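Local coordinates for multifunctional non-homologous end joining DNA repair protein LigD (Mycobacterium tuberculosis H37Rv, PDB 2R9L), which joins broken DNA ends in non-homologous end joining, its polymerase domain, the part crystallised here, binding DNA and filling gaps in a manganese-dependent reaction, at a contact of chain A with DNA. Residues are numbered along the deposited sequence; one frame, centred on the assembly and turned at random.

Contact 1 and contact 2 hold the two strands of one DNA end, and the centres of their C-alpha atoms lie about 19 Å apart. They share no protein residue. What joins them is the DNA: DC5 of chain B, at the edge of contact 1, pairs with DG1 of chain C, whose 5'-phosphate is gripped in contact 2. Contact 1 thus takes the strand where it leaves the duplex and becomes unpaired, and contact 2 takes the recessed 5' end at the same junction. Together they would place the polymerase domain on a 5'-phosphorylated end with a 3' overhang, as suits a break-repair enzyme.

Contact 1: a contact of chain A with DNA. Residues 67-70, 91. With nucleotides of chain B.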
# COMPACT_ATOMS: atom_id res chain seq x y z
N PHE A 67 -11.65 -4.15 -9.93
CA PHE A 67 -10.38 -3.46 -10.07
C PHE A 67 -10.50 -2.50 -11.24
O PHE A 67 -11.12 -2.81 -12.25
CB PHE A 67 -9.25 -4.46 -10.34
CG PHE A 67 -8.53 -4.94 -9.10
CD1 PHE A 67 -7.69 -4.09 -8.41
CD2 PHE A 67 -8.66 -6.25 -8.66
CE1 PHE A 67 -7.00 -4.52 -7.28
CE2 PHE A 67 -7.98 -6.69 -7.53
CZ PHE A 67 -7.15 -5.83 -6.85
N GLU A 68 -9.93 -1.31 -11.11
CA GLU A 68 -9.93 -0.36 -12.20
C GLU A 68 -8.57 0.28 -12.27
O GLU A 68 -8.05 0.73 -11.24
CB GLU A 68 -11.02 0.71 -12.00
CG GLU A 68 -11.34 1.48 -13.28
CD GLU A 68 -12.32 2.62 -13.08
OE1 GLU A 68 -12.72 2.90 -11.92
OE2 GLU A 68 -12.69 3.25 -14.09
N LYS A 69 -8.00 0.36 -13.47
CA LYS A 69 -6.67 0.93 -13.65
C LYS A 69 -6.73 2.07 -14.66
O LYS A 69 -6.28 3.18 -14.38
CB LYS A 69 -5.68 -0.15 -14.11
CG LYS A 69 -5.35 -1.16 -13.03
CD LYS A 69 -4.34 -2.16 -13.51
CE LYS A 69 -3.96 -3.12 -12.40
NZ LYS A 69 -2.74 -2.68 -11.67
N GLN A 70 -7.29 1.79 -15.82
CA GLN A 70 -7.48 2.83 -16.82
C GLN A 70 -8.32 3.98 -16.24
O GLN A 70 -9.27 3.75 -15.49
CB GLN A 70 -8.14 2.25 -18.07
CG GLN A 70 -8.42 3.26 -19.16
CD GLN A 70 -7.16 3.72 -19.90
OE1 GLN A 70 -6.09 3.13 -19.76
NE2 GLN A 70 -7.29 4.78 -20.69
N THR A 91 -1.96 1.56 -20.88
CA THR A 91 -2.89 1.94 -19.83
C THR A 91 -2.60 3.33 -19.27
O THR A 91 -1.48 3.64 -18.89
CB THR A 91 -2.90 0.93 -18.68
OG1 THR A 91 -3.20 -0.37 -19.19
CG2 THR A 91 -3.93 1.33 -17.63
P DC B 5 -13.90 -4.22 -19.68
OP1 DC B 5 -13.11 -3.98 -20.91
OP2 DC B 5 -13.93 -5.56 -19.06
O5' DC B 5 -13.45 -3.20 -18.54
C5' DC B 5 -13.56 -1.79 -18.67
C4' DC B 5 -13.52 -1.19 -17.28
O4' DC B 5 -14.86 -1.28 -16.74
C3' DC B 5 -12.63 -1.94 -16.30
O3' DC B 5 -11.53 -1.15 -15.86
C2' DC B 5 -13.55 -2.31 -15.13
C1' DC B 5 -14.71 -1.34 -15.35
N1 DC B 5 -15.98 -1.70 -14.64
C2 DC B 5 -16.84 -0.67 -14.24
O2 DC B 5 -16.54 0.50 -14.51
N3 DC B 5 -17.97 -0.98 -13.57
C4 DC B 5 -18.26 -2.25 -13.28
N4 DC B 5 -19.39 -2.48 -12.62
C5 DC B 5 -17.40 -3.32 -13.67
C6 DC B 5 -16.28 -3.00 -14.34
P DA B 6 -10.14 -1.18 -16.66
OP1 DA B 6 -9.14 -0.46 -15.85
OP2 DA B 6 -10.37 -0.79 -18.07
O5' DA B 6 -9.80 -2.74 -16.72
C5' DA B 6 -9.57 -3.46 -15.53
C4' DA B 6 -8.08 -3.48 -15.27
O4' DA B 6 -7.84 -4.16 -14.01
C3' DA B 6 -7.27 -4.22 -16.32
O3' DA B 6 -5.98 -3.67 -16.30
C2' DA B 6 -7.29 -5.63 -15.74
C1' DA B 6 -7.09 -5.33 -14.26
N9 DA B 6 -7.55 -6.39 -13.38
C8 DA B 6 -8.71 -7.12 -13.50
N7 DA B 6 -8.85 -8.03 -12.56
C5 DA B 6 -7.71 -7.90 -11.79
C6 DA B 6 -7.26 -8.57 -10.64
N6 DA B 6 -7.93 -9.56 -10.05
N1 DA B 6 -6.07 -8.19 -10.11
C2 DA B 6 -5.39 -7.19 -10.70
N3 DA B 6 -5.71 -6.48 -11.78
C4 DA B 6 -6.90 -6.89 -12.28
P DA B 7 -4.91 -3.78 -17.48
OP1 DA B 7 -4.09 -2.56 -17.30
OP2 DA B 7 -5.57 -4.05 -18.77
O5' DA B 7 -4.07 -5.09 -17.13
C5' DA B 7 -3.53 -5.21 -15.81
C4' DA B 7 -2.90 -6.56 -15.55
O4' DA B 7 -3.90 -7.59 -15.35
C3' DA B 7 -2.01 -7.11 -16.65
O3' DA B 7 -1.11 -7.97 -16.00
C2' DA B 7 -3.00 -7.89 -17.50
C1' DA B 7 -3.88 -8.52 -16.42
N9 DA B 7 -5.26 -8.78 -16.82
C8 DA B 7 -5.85 -8.45 -18.02
N7 DA B 7 -7.12 -8.80 -18.10
C5 DA B 7 -7.37 -9.39 -16.88
C6 DA B 7 -8.54 -9.97 -16.35
N6 DA B 7 -9.69 -10.05 -17.02
N1 DA B 7 -8.46 -10.48 -15.10
C2 DA B 7 -7.30 -10.41 -14.44
N3 DA B 7 -6.15 -9.89 -14.84
C4 DA B 7 -6.25 -9.39 -16.08
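The strand 66-68 and the loop that follows it form a platform for the overhang of chain B, where Phe67 stacks on the unpaired base of DA6. The phenyl ring of Phe67 lies over the six-membered ring of the DA6 adenine, with centroids 4.1 Å apart and planes inclined by 28°. It is therefore a tilted stack, with the CD2-CE2 side of the phenyl ring nearest the base around C6 and N1. Phe67 CB continues the cover over the five-membered ring as a CH-pi contact. The base of DA7 lies on the opposite side of DA6, which leaves the adenine between a protein ring and its own neighbour just beyond the last base pair.

The phosphate of DA6 is held by main chain. Lys69 N donates to OP1 of DA6 at 2.8 Å. Gln70 N donates to the same oxygen, OP1 of DA6, at 2.9 Å. These backbone grips on a phosphate do not depend on base identity. Lys69 sends its aliphatic chain alongside the DA6 sugar, and Lys69 CD packs 3.9 Å from C5' of DA7. Glu68 contributes a lighter touch, its CG lying near O3' of DC5. One nucleotide further on, Thr91 of strand 89-95 takes over: its hydroxyl OG1 donates to the phosphate oxygen OP1 of DA7 at 3.0 Å.

Contact 2: a contact of chain A with DNA. Residues 15-16, 19, 29, 58, 107-108. With nucleotides of chain C.
Lys29, Lys19 and Asn16 grip the terminal 5'-phosphate of DG1, each through the tip of its side chain. Lys29 NZ forms a salt bridge to OP1 of DG1 at 2.8 Å. Asn16 ND2 donates to OP1 of DG1 at 3.0 Å, along a nearly straight bond (173° at H) with OP1 in the amide plane. Lys19 NZ reaches OP3 of DG1 from another side at 2.9 Å, with a fully extended chain whose CG is anti to the backbone N (chi1 178°). Because OP3 exists only on a terminal phosphate, this grip marks a phosphorylated 5' end. Pro58 lies against the base of the same nucleotide, Pro58 CB 3.5 Å from C8 of DG1. Gln107 NE2 hydrogen-bonds OP1 of DC2 at 3.0 Å, and a water links that oxygen to Gln108 OE1.

A second shell fixes these groups. Lys29 NZ also lies within hydrogen-bonding distance of Thr15 O, Gln107 O and Gln107 OE1, and must share its N-H groups among these three and the phosphate. Lys29 NZ sits 2.9 Å from Gln107 OE1, well above the carbonyl plane. Thr15 N meets Gln107 OE1 from the opposite face at 3.1 Å, while Gln107 NE2 donates back to Thr15 OG1; the two-way link fixes the rotation of the amide and leaves its nitrogen facing the DNA. Lys19 NZ is steadied by Pro58 O. Two lysines beside the phosphate would be expected to stabilise its negative charge.

The pocket is built from the loop carrying Thr15, Asn16 and Lys19, from Pro58, the start of helix 29-47, and the end of helix 99-107 running into Gln108.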
# COMPACT_ATOMS: atom_id res chain seq x y z
N THR A 15 -21.95 12.34 -3.52
CA THR A 15 -23.32 11.88 -3.66
C THR A 15 -23.51 10.69 -2.73
O THR A 15 -22.53 10.04 -2.34
CB THR A 15 -23.62 11.42 -5.10
OG1 THR A 15 -22.88 10.22 -5.39
CG2 THR A 15 -23.24 12.51 -6.10
N ASN A 16 -24.76 10.41 -2.38
CA ASN A 16 -25.08 9.30 -1.49
C ASN A 16 -24.24 9.31 -0.21
O ASN A 16 -23.63 8.30 0.16
CB ASN A 16 -24.91 7.97 -2.22
CG ASN A 16 -25.78 7.87 -3.46
OD1 ASN A 16 -26.97 8.14 -3.41
ND2 ASN A 16 -25.18 7.48 -4.57
N LYS A 19 -25.06 6.72 2.30
CA LYS A 19 -25.09 5.34 1.83
C LYS A 19 -24.03 4.50 2.53
O LYS A 19 -22.86 4.86 2.54
CB LYS A 19 -24.91 5.27 0.31
CG LYS A 19 -24.87 3.86 -0.26
CD LYS A 19 -24.93 3.87 -1.77
CE LYS A 19 -24.71 2.47 -2.34
NZ LYS A 19 -24.90 2.43 -3.82
N LYS A 29 -20.51 6.65 3.04
CA LYS A 29 -19.67 7.33 2.06
C LYS A 29 -19.08 8.61 2.65
O LYS A 29 -17.91 8.93 2.41
CB LYS A 29 -20.46 7.65 0.79
CG LYS A 29 -20.74 6.44 -0.09
CD LYS A 29 -21.15 6.85 -1.50
CE LYS A 29 -19.98 7.49 -2.24
NZ LYS A 29 -20.40 8.24 -3.47
N PRO A 58 -18.88 0.17 -5.23
CA PRO A 58 -19.91 1.21 -5.30
C PRO A 58 -21.11 0.89 -4.42
O PRO A 58 -21.82 1.79 -3.98
CB PRO A 58 -20.33 1.19 -6.77
CG PRO A 58 -19.19 0.58 -7.49
CD PRO A 58 -18.55 -0.38 -6.55
N GLN A 107 -15.46 9.55 -3.35
CA GLN A 107 -16.70 9.66 -4.12
C GLN A 107 -16.87 8.51 -5.11
O GLN A 107 -17.98 8.12 -5.44
CB GLN A 107 -16.75 10.99 -4.88
CG GLN A 107 -17.71 11.02 -6.07
CD GLN A 107 -19.18 10.93 -5.66
OE1 GLN A 107 -19.50 10.78 -4.49
NE2 GLN A 107 -20.07 11.04 -6.65
N GLN A 108 -15.75 7.98 -5.59
CA GLN A 108 -15.78 6.89 -6.55
C GLN A 108 -16.10 5.58 -5.86
O GLN A 108 -16.36 4.57 -6.51
CB GLN A 108 -14.42 6.80 -7.26
CG GLN A 108 -14.20 7.86 -8.33
CD GLN A 108 -14.79 7.46 -9.67
OE1 GLN A 108 -15.89 7.88 -10.03
NE2 GLN A 108 -14.08 6.61 -10.39
OP3 DG C 1 -23.65 4.57 -5.29
P DG C 1 -22.33 5.20 -5.02
OP1 DG C 1 -22.32 6.61 -4.58
OP2 DG C 1 -21.63 4.40 -3.99
O5' DG C 1 -21.44 5.06 -6.32
C5' DG C 1 -20.10 5.52 -6.32
C4' DG C 1 -19.80 6.26 -7.62
O4' DG C 1 -19.55 5.30 -8.68
C3' DG C 1 -20.91 7.16 -8.17
O3' DG C 1 -20.22 8.24 -8.78
C2' DG C 1 -21.68 6.23 -9.13
C1' DG C 1 -20.56 5.34 -9.68
N9 DG C 1 -20.83 3.92 -9.92
C8 DG C 1 -21.74 3.11 -9.27
N7 DG C 1 -21.73 1.88 -9.70
C5 DG C 1 -20.73 1.85 -10.67
C6 DG C 1 -20.25 0.78 -11.48
O6 DG C 1 -20.61 -0.41 -11.51
N1 DG C 1 -19.25 1.19 -12.34
C2 DG C 1 -18.75 2.46 -12.42
N2 DG C 1 -17.77 2.63 -13.32
N3 DG C 1 -19.18 3.47 -11.68
C4 DG C 1 -20.17 3.10 -10.82
P DC C 2 -20.92 9.41 -9.62
OP1 DC C 2 -19.99 10.56 -9.62
OP2 DC C 2 -22.32 9.61 -9.18
O5' DC C 2 -20.91 8.80 -11.09
C5' DC C 2 -19.67 8.62 -11.74
C4' DC C 2 -19.91 8.13 -13.15
O4' DC C 2 -20.14 6.70 -13.11
C3' DC C 2 -21.13 8.71 -13.84
O3' DC C 2 -20.78 8.99 -15.18
C2' DC C 2 -22.14 7.56 -13.77
C1' DC C 2 -21.17 6.40 -14.00
N1 DC C 2 -21.71 5.04 -13.71
C2 DC C 2 -21.17 3.94 -14.36
O2 DC C 2 -20.24 4.11 -15.16
N3 DC C 2 -21.66 2.70 -14.10
C4 DC C 2 -22.66 2.55 -13.23
N4 DC C 2 -23.12 1.32 -13.00
C5 DC C 2 -23.23 3.67 -12.54
C6 DC C 2 -22.74 4.88 -12.81
O HOH W 1 -17.25 10.18 -9.22